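Local coordinates for Non-structural protein 3 (Porcine deltacoronavirus, PDB 6LN0), which probably binds ADP-ribose-type ligands through a macro domain and probably cleaves the viral polyprotein through a papain-like peptidase domain, at residues C232-T237 against P292-A297; W298-A301 against R306-E309; H240-S245 against D257-V262; N267-T272 against A282-Y287. All coordinates share one frame; numbering follows the deposited sequence.

Contact 1 of 4, residues C232-T237 against P292-A297; sequences CVYLKT and PNRFVA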
loop_
_atom_site.group_PDB
_atom_site.type_symbol
_atom_site.label_atom_id
_atom_site.label_comp_id
_atom_site.label_asym_id
_atom_site.label_seq_id
_atom_site.Cartn_x
_atom_site.Cartn_y
_atom_site.Cartn_z
ATOM N N CYS A 232 -4.697 -8.259 3.563
ATOM C CA CYS A 232 -4.159 -8.528 2.238
ATOM C C CYS A 232 -4.249 -10.001 1.918
ATOM O O CYS A 232 -4.740 -10.385 0.841
ATOM C CB CYS A 232 -2.704 -8.074 2.168
ATOM S SG CYS A 232 -2.484 -6.335 1.938
ATOM N N VAL A 233 -3.774 -10.842 2.850
ATOM C CA VAL A 233 -3.891 -12.275 2.668
ATOM C C VAL A 233 -5.340 -12.644 2.393
ATOM O O VAL A 233 -5.647 -13.450 1.499
ATOM C CB VAL A 233 -3.351 -13.012 3.905
ATOM C CG1 VAL A 233 -3.666 -14.513 3.815
ATOM C CG2 VAL A 233 -1.843 -12.743 4.111
ATOM N N TYR A 234 -6.256 -12.010 3.118
ATOM C CA TYR A 234 -7.670 -12.308 2.942
ATOM C C TYR A 234 -8.127 -11.978 1.530
ATOM O O TYR A 234 -8.775 -12.796 0.867
ATOM C CB TYR A 234 -8.493 -11.530 3.966
ATOM C CG TYR A 234 -9.953 -11.439 3.619
ATOM C CD1 TYR A 234 -10.771 -12.550 3.775
ATOM C CD2 TYR A 234 -10.530 -10.238 3.151
ATOM C CE1 TYR A 234 -12.127 -12.503 3.480
ATOM C CE2 TYR A 234 -11.920 -10.180 2.843
ATOM C CZ TYR A 234 -12.699 -11.347 3.015
ATOM O OH TYR A 234 -14.050 -11.401 2.743
ATOM N N LEU A 235 -7.793 -10.785 1.048
ATOM C CA LEU A 235 -8.235 -10.365 -0.276
ATOM C C LEU A 235 -7.707 -11.296 -1.360
ATOM O O LEU A 235 -8.431 -11.641 -2.301
ATOM C CB LEU A 235 -7.791 -8.921 -0.556
ATOM C CG LEU A 235 -8.496 -7.861 0.289
ATOM C CD1 LEU A 235 -7.787 -6.506 0.191
ATOM C CD2 LEU A 235 -9.940 -7.759 -0.150
ATOM N N LYS A 236 -6.443 -11.694 -1.262
ATOM C CA LYS A 236 -5.884 -12.560 -2.290
ATOM C C LYS A 236 -6.455 -13.981 -2.209
ATOM O O LYS A 236 -6.730 -14.597 -3.245
ATOM C CB LYS A 236 -4.363 -12.551 -2.189
ATOM C CG LYS A 236 -3.753 -11.219 -2.588
ATOM C CD LYS A 236 -2.267 -11.191 -2.307
ATOM C CE LYS A 236 -1.489 -10.784 -3.562
ATOM N NZ LYS A 236 -0.497 -9.701 -3.283
ATOM N N THR A 237 -6.682 -14.504 -0.996
ATOM C CA THR A 237 -7.211 -15.862 -0.850
ATOM C C THR A 237 -8.664 -15.973 -1.304
ATOM O O THR A 237 -9.136 -17.075 -1.582
ATOM C CB THR A 237 -7.063 -16.327 0.606
ATOM O OG1 THR A 237 -5.705 -16.133 1.035
ATOM C CG2 THR A 237 -7.419 -17.801 0.767
ATOM N N PRO A 292 -17.950 -20.660 -0.884
ATOM C CA PRO A 292 -17.037 -20.800 0.252
ATOM C C PRO A 292 -15.907 -19.774 0.278
ATOM O O PRO A 292 -15.127 -19.756 1.240
ATOM C CB PRO A 292 -16.487 -22.211 0.057
ATOM C CG PRO A 292 -16.473 -22.370 -1.443
ATOM C CD PRO A 292 -17.624 -21.581 -1.985
ATOM N N ASN A 293 -15.795 -18.908 -0.722
ATOM C CA ASN A 293 -14.532 -18.217 -0.943
ATOM C C ASN A 293 -14.221 -17.226 0.173
ATOM O O ASN A 293 -13.130 -17.258 0.751
ATOM C CB ASN A 293 -14.551 -17.525 -2.301
ATOM C CG ASN A 293 -14.195 -18.473 -3.421
ATOM O OD1 ASN A 293 -14.550 -19.652 -3.387
ATOM N ND2 ASN A 293 -13.474 -17.970 -4.416
ATOM N N ARG A 294 -15.161 -16.351 0.504
ATOM C CA ARG A 294 -14.845 -15.323 1.486
ATOM C C ARG A 294 -14.633 -15.933 2.869
ATOM O O ARG A 294 -13.623 -15.658 3.536
ATOM C CB ARG A 294 -15.945 -14.263 1.487
ATOM C CG ARG A 294 -15.892 -13.414 0.222
ATOM C CD ARG A 294 -17.145 -12.591 -0.015
ATOM N NE ARG A 294 -17.118 -11.359 0.762
ATOM C CZ ARG A 294 -18.117 -10.920 1.535
ATOM N NH1 ARG A 294 -19.249 -11.598 1.624
ATOM N NH2 ARG A 294 -17.982 -9.788 2.223
ATOM N N PHE A 295 -15.559 -16.800 3.292
ATOM C CA PHE A 295 -15.499 -17.403 4.621
ATOM C C PHE A 295 -14.198 -18.159 4.832
ATOM O O PHE A 295 -13.558 -18.025 5.877
ATOM C CB PHE A 295 -16.696 -18.330 4.794
ATOM C CG PHE A 295 -16.860 -18.887 6.172
ATOM C CD1 PHE A 295 -16.908 -18.047 7.275
ATOM C CD2 PHE A 295 -17.027 -20.248 6.365
ATOM C CE1 PHE A 295 -17.096 -18.548 8.548
ATOM C CE2 PHE A 295 -17.223 -20.772 7.649
ATOM C CZ PHE A 295 -17.258 -19.923 8.739
ATOM N N VAL A 296 -13.779 -18.940 3.840
ATOM C CA VAL A 296 -12.543 -19.709 3.949
ATOM C C VAL A 296 -11.331 -18.795 3.962
ATOM O O VAL A 296 -10.361 -19.033 4.697
ATOM C CB VAL A 296 -12.456 -20.733 2.798
ATOM C CG1 VAL A 296 -11.102 -21.367 2.786
ATOM C CG2 VAL A 296 -13.528 -21.821 2.973
ATOM N N ALA A 297 -11.340 -17.764 3.111
ATOM C CA ALA A 297 -10.233 -16.812 3.097
ATOM C C ALA A 297 -10.119 -16.102 4.442
ATOM O O ALA A 297 -9.017 -15.922 4.977
ATOM C CB ALA A 297 -10.422 -15.804 1.965
#

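Contact 2 of 4, residues W298-A301 against R306-E309; sequences WIYA and RVGE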
loop_
_atom_site.group_PDB
_atom_site.type_symbol
_atom_site.label_atom_id
_atom_site.label_comp_id
_atom_site.label_asym_id
_atom_site.label_seq_id
_atom_site.Cartn_x
_atom_site.Cartn_y
_atom_site.Cartn_z
ATOM N N TRP A 298 -11.250 -15.716 5.014
ATOM C CA TRP A 298 -11.236 -15.198 6.374
ATOM C C TRP A 298 -10.609 -16.187 7.357
ATOM O O TRP A 298 -9.905 -15.778 8.287
ATOM C CB TRP A 298 -12.657 -14.834 6.796
ATOM C CG TRP A 298 -12.727 -14.286 8.173
ATOM C CD1 TRP A 298 -12.268 -13.058 8.612
ATOM C CD2 TRP A 298 -13.293 -14.932 9.317
ATOM N NE1 TRP A 298 -12.525 -12.915 9.957
ATOM C CE2 TRP A 298 -13.155 -14.043 10.414
ATOM C CE3 TRP A 298 -13.909 -16.164 9.521
ATOM C CZ2 TRP A 298 -13.597 -14.366 11.692
ATOM C CZ3 TRP A 298 -14.360 -16.478 10.796
ATOM C CH2 TRP A 298 -14.204 -15.588 11.859
ATOM N N ILE A 299 -10.846 -17.491 7.191
ATOM C CA ILE A 299 -10.260 -18.435 8.143
ATOM C C ILE A 299 -8.750 -18.443 8.003
ATOM O O ILE A 299 -8.017 -18.414 8.999
ATOM C CB ILE A 299 -10.829 -19.853 7.966
ATOM C CG1 ILE A 299 -12.343 -19.837 8.017
ATOM C CG2 ILE A 299 -10.247 -20.776 9.013
ATOM C CD1 ILE A 299 -12.881 -20.135 9.287
ATOM N N TYR A 300 -8.264 -18.503 6.766
ATOM C CA TYR A 300 -6.823 -18.558 6.548
ATOM C C TYR A 300 -6.130 -17.300 7.048
ATOM O O TYR A 300 -5.052 -17.382 7.651
ATOM C CB TYR A 300 -6.519 -18.747 5.072
ATOM C CG TYR A 300 -6.420 -20.189 4.619
ATOM C CD1 TYR A 300 -5.202 -20.844 4.626
ATOM C CD2 TYR A 300 -7.541 -20.874 4.146
ATOM C CE1 TYR A 300 -5.091 -22.134 4.187
ATOM C CE2 TYR A 300 -7.440 -22.157 3.705
ATOM C CZ TYR A 300 -6.209 -22.794 3.732
ATOM O OH TYR A 300 -6.089 -24.093 3.298
ATOM N N ALA A 301 -6.720 -16.121 6.794
ATOM C CA ALA A 301 -6.078 -14.871 7.216
ATOM C C ALA A 301 -6.136 -14.692 8.732
ATOM O O ALA A 301 -5.206 -14.145 9.334
ATOM C CB ALA A 301 -6.729 -13.671 6.523
ATOM N N ARG A 306 -1.277 -19.886 4.794
ATOM C CA ARG A 306 -1.438 -19.729 3.362
ATOM C C ARG A 306 -1.974 -21.025 2.775
ATOM O O ARG A 306 -1.664 -22.119 3.249
ATOM C CB ARG A 306 -0.121 -19.339 2.697
ATOM C CG ARG A 306 0.610 -18.197 3.403
ATOM C CD ARG A 306 -0.276 -16.950 3.548
ATOM N NE ARG A 306 -0.761 -16.445 2.259
ATOM C CZ ARG A 306 -0.108 -15.569 1.490
ATOM N NH1 ARG A 306 1.069 -15.087 1.872
ATOM N NH2 ARG A 306 -0.640 -15.176 0.338
ATOM N N VAL A 307 -2.799 -20.888 1.741
ATOM C CA VAL A 307 -3.347 -22.052 1.061
ATOM C C VAL A 307 -2.220 -22.949 0.574
ATOM O O VAL A 307 -1.249 -22.485 -0.038
ATOM C CB VAL A 307 -4.248 -21.593 -0.088
ATOM C CG1 VAL A 307 -5.580 -21.152 0.463
ATOM C CG2 VAL A 307 -3.598 -20.437 -0.813
ATOM N N GLY A 308 -2.347 -24.247 0.845
ATOM C CA GLY A 308 -1.280 -25.193 0.597
ATOM C C GLY A 308 -0.615 -25.596 1.896
ATOM O O GLY A 308 -0.241 -26.755 2.098
ATOM N N GLU A 309 -0.483 -24.625 2.794
ATOM C CA GLU A 309 0.031 -24.856 4.134
ATOM C C GLU A 309 -1.032 -25.547 4.970
ATOM O O GLU A 309 -2.239 -25.410 4.721
ATOM C CB GLU A 309 0.420 -23.519 4.755
ATOM C CG GLU A 309 1.190 -23.492 6.038
ATOM C CD GLU A 309 1.465 -22.037 6.423
ATOM O OE1 GLU A 309 1.049 -21.139 5.636
ATOM O OE2 GLU A 309 2.075 -21.788 7.495
#

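Contact 3 of 4, residues H240-S245 against D257-V262; sequences HKWVVS and DNNCFV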
loop_
_atom_site.group_PDB
_atom_site.type_symbol
_atom_site.label_atom_id
_atom_site.label_comp_id
_atom_site.label_asym_id
_atom_site.label_seq_id
_atom_site.Cartn_x
_atom_site.Cartn_y
_atom_site.Cartn_z
ATOM N N HIS A 240 -9.074 -18.089 -4.543
ATOM C CA HIS A 240 -8.964 -19.540 -4.620
ATOM C C HIS A 240 -10.309 -20.158 -4.961
ATOM O O HIS A 240 -11.347 -19.760 -4.424
ATOM C CB HIS A 240 -8.460 -20.101 -3.297
ATOM C CG HIS A 240 -7.518 -21.245 -3.450
ATOM N ND1 HIS A 240 -7.848 -22.535 -3.079
ATOM C CD2 HIS A 240 -6.253 -21.302 -3.931
ATOM C CE1 HIS A 240 -6.823 -23.333 -3.314
ATOM N NE2 HIS A 240 -5.843 -22.612 -3.830
ATOM N N LYS A 241 -10.297 -21.127 -5.864
ATOM C CA LYS A 241 -11.511 -21.879 -6.180
ATOM C C LYS A 241 -11.598 -23.099 -5.267
ATOM O O LYS A 241 -10.625 -23.844 -5.125
ATOM C CB LYS A 241 -11.539 -22.287 -7.660
ATOM C CG LYS A 241 -11.340 -21.096 -8.641
ATOM C CD LYS A 241 -11.968 -21.348 -10.033
ATOM C CE LYS A 241 -11.471 -20.349 -11.101
ATOM N NZ LYS A 241 -12.467 -19.277 -11.470
ATOM N N TRP A 242 -12.744 -23.275 -4.617
ATOM C CA TRP A 242 -12.999 -24.443 -3.784
ATOM C C TRP A 242 -14.273 -25.131 -4.238
ATOM O O TRP A 242 -15.099 -24.552 -4.948
ATOM C CB TRP A 242 -13.184 -24.098 -2.305
ATOM C CG TRP A 242 -12.171 -23.213 -1.674
ATOM C CD1 TRP A 242 -12.299 -21.876 -1.440
ATOM C CD2 TRP A 242 -10.898 -23.598 -1.130
ATOM N NE1 TRP A 242 -11.180 -21.404 -0.804
ATOM C CE2 TRP A 242 -10.304 -22.439 -0.603
ATOM C CE3 TRP A 242 -10.202 -24.802 -1.046
ATOM C CZ2 TRP A 242 -9.046 -22.447 -0.006
ATOM C CZ3 TRP A 242 -8.951 -24.808 -0.454
ATOM C CH2 TRP A 242 -8.388 -23.641 0.061
ATOM N N VAL A 243 -14.457 -26.364 -3.773
ATOM C CA VAL A 243 -15.705 -27.093 -3.966
ATOM C C VAL A 243 -16.301 -27.404 -2.596
ATOM O O VAL A 243 -15.617 -27.958 -1.722
ATOM C CB VAL A 243 -15.474 -28.373 -4.793
ATOM C CG1 VAL A 243 -16.546 -29.438 -4.498
ATOM C CG2 VAL A 243 -15.381 -28.035 -6.298
ATOM N N VAL A 244 -17.565 -27.029 -2.401
ATOM C CA VAL A 244 -18.304 -27.420 -1.209
ATOM C C VAL A 244 -19.475 -28.300 -1.632
ATOM O O VAL A 244 -19.920 -28.275 -2.782
ATOM C CB VAL A 244 -18.795 -26.220 -0.374
ATOM C CG1 VAL A 244 -17.681 -25.729 0.530
ATOM C CG2 VAL A 244 -19.314 -25.120 -1.282
ATOM N N SER A 245 -20.003 -29.049 -0.665
ATOM C CA SER A 245 -20.779 -30.252 -0.962
ATOM C C SER A 245 -21.615 -30.625 0.254
ATOM O O SER A 245 -21.051 -30.818 1.334
ATOM C CB SER A 245 -19.817 -31.387 -1.326
ATOM O OG SER A 245 -20.512 -32.575 -1.593
ATOM N N ASP A 257 -5.419 -29.042 -1.071
ATOM C CA ASP A 257 -4.383 -28.074 -0.713
ATOM C C ASP A 257 -4.184 -27.973 0.801
ATOM O O ASP A 257 -3.951 -26.883 1.343
ATOM C CB ASP A 257 -4.700 -26.694 -1.295
ATOM C CG ASP A 257 -4.456 -26.609 -2.785
ATOM O OD1 ASP A 257 -3.318 -26.903 -3.216
ATOM O OD2 ASP A 257 -5.397 -26.221 -3.522
ATOM N N ASN A 258 -4.287 -29.108 1.495
ATOM C CA ASN A 258 -4.076 -29.186 2.937
ATOM C C ASN A 258 -5.126 -28.430 3.729
ATOM O O ASN A 258 -4.863 -28.007 4.854
ATOM C CB ASN A 258 -2.698 -28.665 3.342
ATOM C CG ASN A 258 -1.648 -29.716 3.278
ATOM O OD1 ASN A 258 -1.866 -30.781 2.701
ATOM N ND2 ASN A 258 -0.484 -29.433 3.863
ATOM N N ASN A 259 -6.305 -28.235 3.170
ATOM C CA ASN A 259 -7.329 -27.465 3.855
ATOM C C ASN A 259 -8.130 -28.291 4.885
ATOM O O ASN A 259 -9.234 -27.868 5.249
ATOM C CB ASN A 259 -8.280 -26.843 2.826
ATOM C CG ASN A 259 -9.115 -27.882 2.104
ATOM O OD1 ASN A 259 -8.839 -29.080 2.200
ATOM N ND2 ASN A 259 -10.147 -27.435 1.387
ATOM N N CYS A 260 -7.643 -29.452 5.342
ATOM C CA CYS A 260 -8.499 -30.288 6.188
ATOM C C CYS A 260 -8.697 -29.659 7.556
ATOM O O CYS A 260 -9.788 -29.765 8.131
ATOM C CB CYS A 260 -7.934 -31.716 6.297
ATOM S SG CYS A 260 -6.233 -31.853 6.898
ATOM N N PHE A 261 -7.672 -28.967 8.062
ATOM C CA PHE A 261 -7.825 -28.194 9.290
ATOM C C PHE A 261 -8.964 -27.184 9.211
ATOM O O PHE A 261 -9.522 -26.816 10.251
ATOM C CB PHE A 261 -6.513 -27.484 9.662
ATOM C CG PHE A 261 -6.244 -26.203 8.900
ATOM C CD1 PHE A 261 -5.860 -26.228 7.571
ATOM C CD2 PHE A 261 -6.331 -24.979 9.539
ATOM C CE1 PHE A 261 -5.589 -25.027 6.887
ATOM C CE2 PHE A 261 -6.067 -23.789 8.877
ATOM C CZ PHE A 261 -5.698 -23.816 7.544
ATOM N N VAL A 262 -9.358 -26.764 8.014
ATOM C CA VAL A 262 -10.467 -25.827 7.896
ATOM C C VAL A 262 -11.793 -26.567 7.885
ATOM O O VAL A 262 -12.702 -26.253 8.664
ATOM C CB VAL A 262 -10.305 -24.948 6.640
ATOM C CG1 VAL A 262 -11.528 -24.102 6.435
ATOM C CG2 VAL A 262 -9.070 -24.096 6.757
#

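Contact 4 of 4, residues N267-T272 against A282-Y287; sequences NLFQNT and ALYREY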
loop_
_atom_site.group_PDB
_atom_site.type_symbol
_atom_site.label_atom_id
_atom_site.label_comp_id
_atom_site.label_asym_id
_atom_site.label_seq_id
_atom_site.Cartn_x
_atom_site.Cartn_y
_atom_site.Cartn_z
ATOM N N ASN A 267 -16.778 -28.062 10.227
ATOM C CA ASN A 267 -17.761 -29.126 10.368
ATOM C C ASN A 267 -18.151 -29.352 11.825
ATOM O O ASN A 267 -19.330 -29.555 12.119
ATOM C CB ASN A 267 -17.247 -30.406 9.720
ATOM C CG ASN A 267 -17.262 -30.307 8.207
ATOM O OD1 ASN A 267 -17.962 -29.445 7.637
ATOM N ND2 ASN A 267 -16.477 -31.154 7.546
ATOM N N LEU A 268 -17.188 -29.315 12.750
ATOM C CA LEU A 268 -17.532 -29.233 14.168
ATOM C C LEU A 268 -18.477 -28.066 14.430
ATOM O O LEU A 268 -19.511 -28.222 15.089
ATOM C CB LEU A 268 -16.266 -29.085 15.008
ATOM C CG LEU A 268 -16.439 -29.037 16.515
ATOM C CD1 LEU A 268 -17.053 -30.326 17.033
ATOM C CD2 LEU A 268 -15.080 -28.800 17.156
ATOM N N PHE A 269 -18.143 -26.884 13.900
ATOM C CA PHE A 269 -18.947 -25.704 14.191
ATOM C C PHE A 269 -20.382 -25.906 13.727
ATOM O O PHE A 269 -21.329 -25.563 14.443
ATOM C CB PHE A 269 -18.347 -24.440 13.545
ATOM C CG PHE A 269 -19.137 -23.204 13.849
ATOM C CD1 PHE A 269 -20.195 -22.822 13.040
ATOM C CD2 PHE A 269 -18.890 -22.482 15.000
ATOM C CE1 PHE A 269 -20.967 -21.728 13.361
ATOM C CE2 PHE A 269 -19.663 -21.382 15.328
ATOM C CZ PHE A 269 -20.687 -20.995 14.499
ATOM N N GLN A 270 -20.559 -26.475 12.536
ATOM C CA GLN A 270 -21.899 -26.727 12.024
ATOM C C GLN A 270 -22.715 -27.626 12.947
ATOM O O GLN A 270 -23.948 -27.549 12.923
ATOM C CB GLN A 270 -21.812 -27.338 10.622
ATOM C CG GLN A 270 -21.379 -26.340 9.546
ATOM C CD GLN A 270 -21.387 -26.936 8.154
ATOM O OE1 GLN A 270 -22.409 -26.912 7.466
ATOM N NE2 GLN A 270 -20.246 -27.490 7.733
ATOM N N ASN A 271 -22.065 -28.458 13.768
ATOM C CA ASN A 271 -22.777 -29.311 14.710
ATOM C C ASN A 271 -22.900 -28.700 16.093
ATOM O O ASN A 271 -23.161 -29.431 17.053
ATOM C CB ASN A 271 -22.111 -30.688 14.804
ATOM C CG ASN A 271 -22.528 -31.599 13.662
ATOM O OD1 ASN A 271 -21.736 -31.878 12.758
ATOM N ND2 ASN A 271 -23.789 -32.020 13.668
ATOM N N THR A 272 -22.700 -27.396 16.226
ATOM C CA THR A 272 -23.056 -26.691 17.446
ATOM C C THR A 272 -24.272 -25.812 17.182
ATOM O O THR A 272 -24.842 -25.798 16.091
ATOM C CB THR A 272 -21.909 -25.833 17.964
ATOM O OG1 THR A 272 -21.921 -24.607 17.238
ATOM C CG2 THR A 272 -20.591 -26.523 17.759
ATOM N N ALA A 282 -22.559 -13.218 7.590
ATOM C CA ALA A 282 -22.679 -12.898 6.170
ATOM C C ALA A 282 -21.736 -13.740 5.318
ATOM O O ALA A 282 -22.110 -14.177 4.224
ATOM C CB ALA A 282 -22.418 -11.403 5.933
ATOM N N LEU A 283 -20.492 -13.941 5.767
ATOM C CA LEU A 283 -19.622 -14.840 5.019
ATOM C C LEU A 283 -20.149 -16.264 5.110
ATOM O O LEU A 283 -20.149 -17.010 4.120
ATOM C CB LEU A 283 -18.186 -14.758 5.541
ATOM C CG LEU A 283 -17.566 -13.365 5.769
ATOM C CD1 LEU A 283 -16.085 -13.487 6.042
ATOM C CD2 LEU A 283 -17.817 -12.430 4.593
ATOM N N TYR A 284 -20.661 -16.635 6.281
ATOM C CA TYR A 284 -21.009 -18.027 6.537
ATOM C C TYR A 284 -22.236 -18.442 5.746
ATOM O O TYR A 284 -22.272 -19.539 5.186
ATOM C CB TYR A 284 -21.224 -18.212 8.025
ATOM C CG TYR A 284 -21.624 -19.573 8.485
ATOM C CD1 TYR A 284 -20.807 -20.672 8.273
ATOM C CD2 TYR A 284 -22.796 -19.752 9.210
ATOM C CE1 TYR A 284 -21.171 -21.927 8.752
ATOM C CE2 TYR A 284 -23.162 -20.996 9.695
ATOM C CZ TYR A 284 -22.353 -22.077 9.465
ATOM O OH TYR A 284 -22.730 -23.314 9.937
ATOM N N ARG A 285 -23.234 -17.562 5.645
ATOM C CA ARG A 285 -24.388 -17.903 4.825
ATOM C C ARG A 285 -24.018 -17.987 3.341
ATOM O O ARG A 285 -24.659 -18.731 2.593
ATOM C CB ARG A 285 -25.532 -16.922 5.102
ATOM C CG ARG A 285 -26.205 -17.214 6.465
ATOM C CD ARG A 285 -27.561 -16.531 6.671
ATOM N NE ARG A 285 -27.506 -15.082 6.467
ATOM C CZ ARG A 285 -28.363 -14.215 7.005
ATOM N NH1 ARG A 285 -29.337 -14.649 7.794
ATOM N NH2 ARG A 285 -28.244 -12.914 6.762
ATOM N N GLU A 286 -22.958 -17.304 2.897
ATOM C CA GLU A 286 -22.449 -17.588 1.556
ATOM C C GLU A 286 -21.942 -19.019 1.470
ATOM O O GLU A 286 -22.384 -19.800 0.622
ATOM C CB GLU A 286 -21.343 -16.607 1.170
ATOM C CG GLU A 286 -21.874 -15.273 0.754
ATOM C CD GLU A 286 -20.787 -14.278 0.365
ATOM O OE1 GLU A 286 -19.670 -14.694 -0.036
ATOM O OE2 GLU A 286 -21.069 -13.062 0.448
ATOM N N TYR A 287 -21.000 -19.377 2.343
ATOM C CA TYR A 287 -20.458 -20.732 2.355
ATOM C C TYR A 287 -21.571 -21.774 2.368
ATOM O O TYR A 287 -21.550 -22.732 1.586
ATOM C CB TYR A 287 -19.537 -20.901 3.567
ATOM C CG TYR A 287 -19.044 -22.313 3.834
ATOM C CD1 TYR A 287 -19.818 -23.233 4.549
ATOM C CD2 TYR A 287 -17.790 -22.717 3.411
ATOM C CE1 TYR A 287 -19.355 -24.516 4.798
ATOM C CE2 TYR A 287 -17.325 -23.996 3.674
ATOM C CZ TYR A 287 -18.107 -24.878 4.355
ATOM O OH TYR A 287 -17.625 -26.140 4.592
#

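Contact 1 of 4, residues C232-T237 against P292-A297
Tyr234 turns CG opposite its own backbone N (chi1 163°), which carries the phenol ring across to Arg294 and Ala297, and Thr237 sets CG2 in the same rotational position, so that its methyl faces Ala297 while OG1 turns back to its own helix. The Tyr234 ring presents an edge to the partner backbone: CE1 lies 3.5 Å from Arg294 O, close to the ring plane, and CD1 lies 3.7 Å from Ala297 C. The Tyr234 side chain crosses that of Arg294 at a slant, its OH 3.7 Å from Arg294 CB, with the guanidinium committed instead to a salt bridge with Glu286. The Ala297 methyl touches both partners, 3.6 Å from Tyr234 O and 3.7 Å from Thr237 CB. Thr237 OG1 donates to Val233 O at 2.7 Å from above the carbonyl plane; this bond gives the hydroxyl a partner within its own helix, and Val233 O also accepts from Thr237 N. The axes of the short helical segments 232-237 and 293-297 approach to 8.7 Å at 145°, roughly antiparallel, a distance to which the small Ala297 probably contributes. Both helices belong to the papain-like peptidase region, probably its helical thumb. Helix 228-237 rests Cys232 and Leu235 on Leu211 of strand 209-212, while helix 293-302 leans Phe295 on Ile280 and Leu283 of helix 278-287.

Contact 2 of 4, residues W298-A301 against R306-E309
The chief apolar interaction is a CH-pi contact between Val307 and Tyr300. Val307 CG1 stands over one face of the Tyr300 ring, 3.8 Å from the centroid and 14° off the normal, displaced toward CZ. Its chi1 of -78° places CG1 opposite the carbonyl carbon, where it can meet the ring. Backbone packing adds to this: Tyr300 CE1 comes within 3.6 Å of Arg306 O and 3.6 Å of Val307 N, so the ring lies against the peptide that joins the two residues. Hydrogen bonds serve the loop itself. Arg306 to Glu309 form a type II beta turn, closed by Glu309 N to Arg306 O at 2.8 Å, with Gly308 supplying the positive phi. The extended Glu309 chain reaches back beside the start of the turn, where OE1 takes the N-H of Arg306 at 2.8 Å, met from above the carboxylate plane. Beyond the pair, Phe261 meets Tyr300 edge-to-face and Trp242 touches Val307, which joins this region to the start of helix 260-270 and to the chain leading into strand 244-247. No hydrogen bond crosses between the segments: the turn probably gets its shape from its own two bonds and is attached to the helix by dispersion and fit over one tyrosine.

Contact 3 of 4, residues H240-S245 against D257-V262
Trp242 brings the six-membered end of its indole up to the Asn259 amide: Asn259 ND2 lies 3.4 Å from Trp242 CZ3 and 3.6 Å from CE3. The two flat groups are tilted only 13° from each other, yet the nitrogen approaches obliquely, and the side chains come from opposite directions. The Asn259 amide is held at both ends, OD1 accepting from Lys256 N and ND2 donating to Lys254 O. At the other end of the contact Asp257 OD2 meets the edge of the His240 imidazole near its plane, 3.2 Å from CE1 and 3.6 Å from NE2, with the carboxylate turned 68° from the ring. The same imidazole sets ND1 over one face of Trp242, toward its rim. Segment 240-245 leads into and begins the hairpin of strands 244-247 and 250-253, and segment 257-262 follows it. Asn259 directly precedes helix 260-270, whose first residue, Cys260, touches His398, a placement consistent with the cysteine-histidine pair of papain-like peptidases. No hydrogen bond spans the segments; the carboxylate beside the imidazole may favour a protonated His240, while the indole rim touches an amide whose polar atoms are already bonded.

Contact 4 of 4, residues N267-T272 against A282-Y287
Met251 O receives hydrogen bonds from both segments, one from Gln270 NE2 and one from Tyr287 OH, so a carbonyl of strand 250-253 ties the two helices together. Gln270 reaches it with a chain extended beyond CG, and NE2 lies near the plane of the Tyr287 ring at its edge, 4.3 Å from CE1. Nearer the base of the same chain, Tyr284 OH stands 3.3 Å from Gln270 CG. Tyr284 and Phe269 form a T-shaped pair, the edge of Phe269 directed at the face of Tyr284, with centroids 5.7 Å apart and planes at 89°. Phe269 CE1 comes to 4.1 Å from Tyr284 CZ. Both residues hold CG opposite the backbone N (chi1 -179° for Phe269), which projects each ring toward the other helix. Here the final turns of helix 260-270, which in a papain-like peptidase probably corresponds to the helix starting at the nucleophile, meet those of helix 278-287. Phe276, from the connection between them, stacks on Phe269 and meets Tyr284 edge-to-face, extending the aromatic cluster, which Phe295 of helix 293-302 joins through Tyr284. At the end of helix 260-270, Phe269 O accepts from Thr272 N at 2.9 Å and from Thr272 OG1 at 3.0 Å, the hydroxyl lying in the carbonyl plane on a lone pair; Thr272 OG1 is also bonded to Tyr274 N.

How the contacts relate
From the N terminus, helix 228-237 opens contact 1, which closes only when helix 293-302 returns to it. Within that long excursion come first contact 3, closing the short hairpin loop from 240-245 to 257-262, and then contact 4, joining the end of helix 260-270 to helix 278-287; these two follow in series. Contact 2 comes after contact 1 on helix 293-302 and folds the next loop back. None of the closures cross. Trp242 NE1 packs 3.6 Å from Val296 CG1, linking contacts 1 and 3, Val244 CG1 meets Tyr287 CE2 between contacts 3 and 4, and Asn258 ND2 lies near Gly308 O between contacts 2 and 3, so helices, hairpin and loop form one packed region of the peptidase.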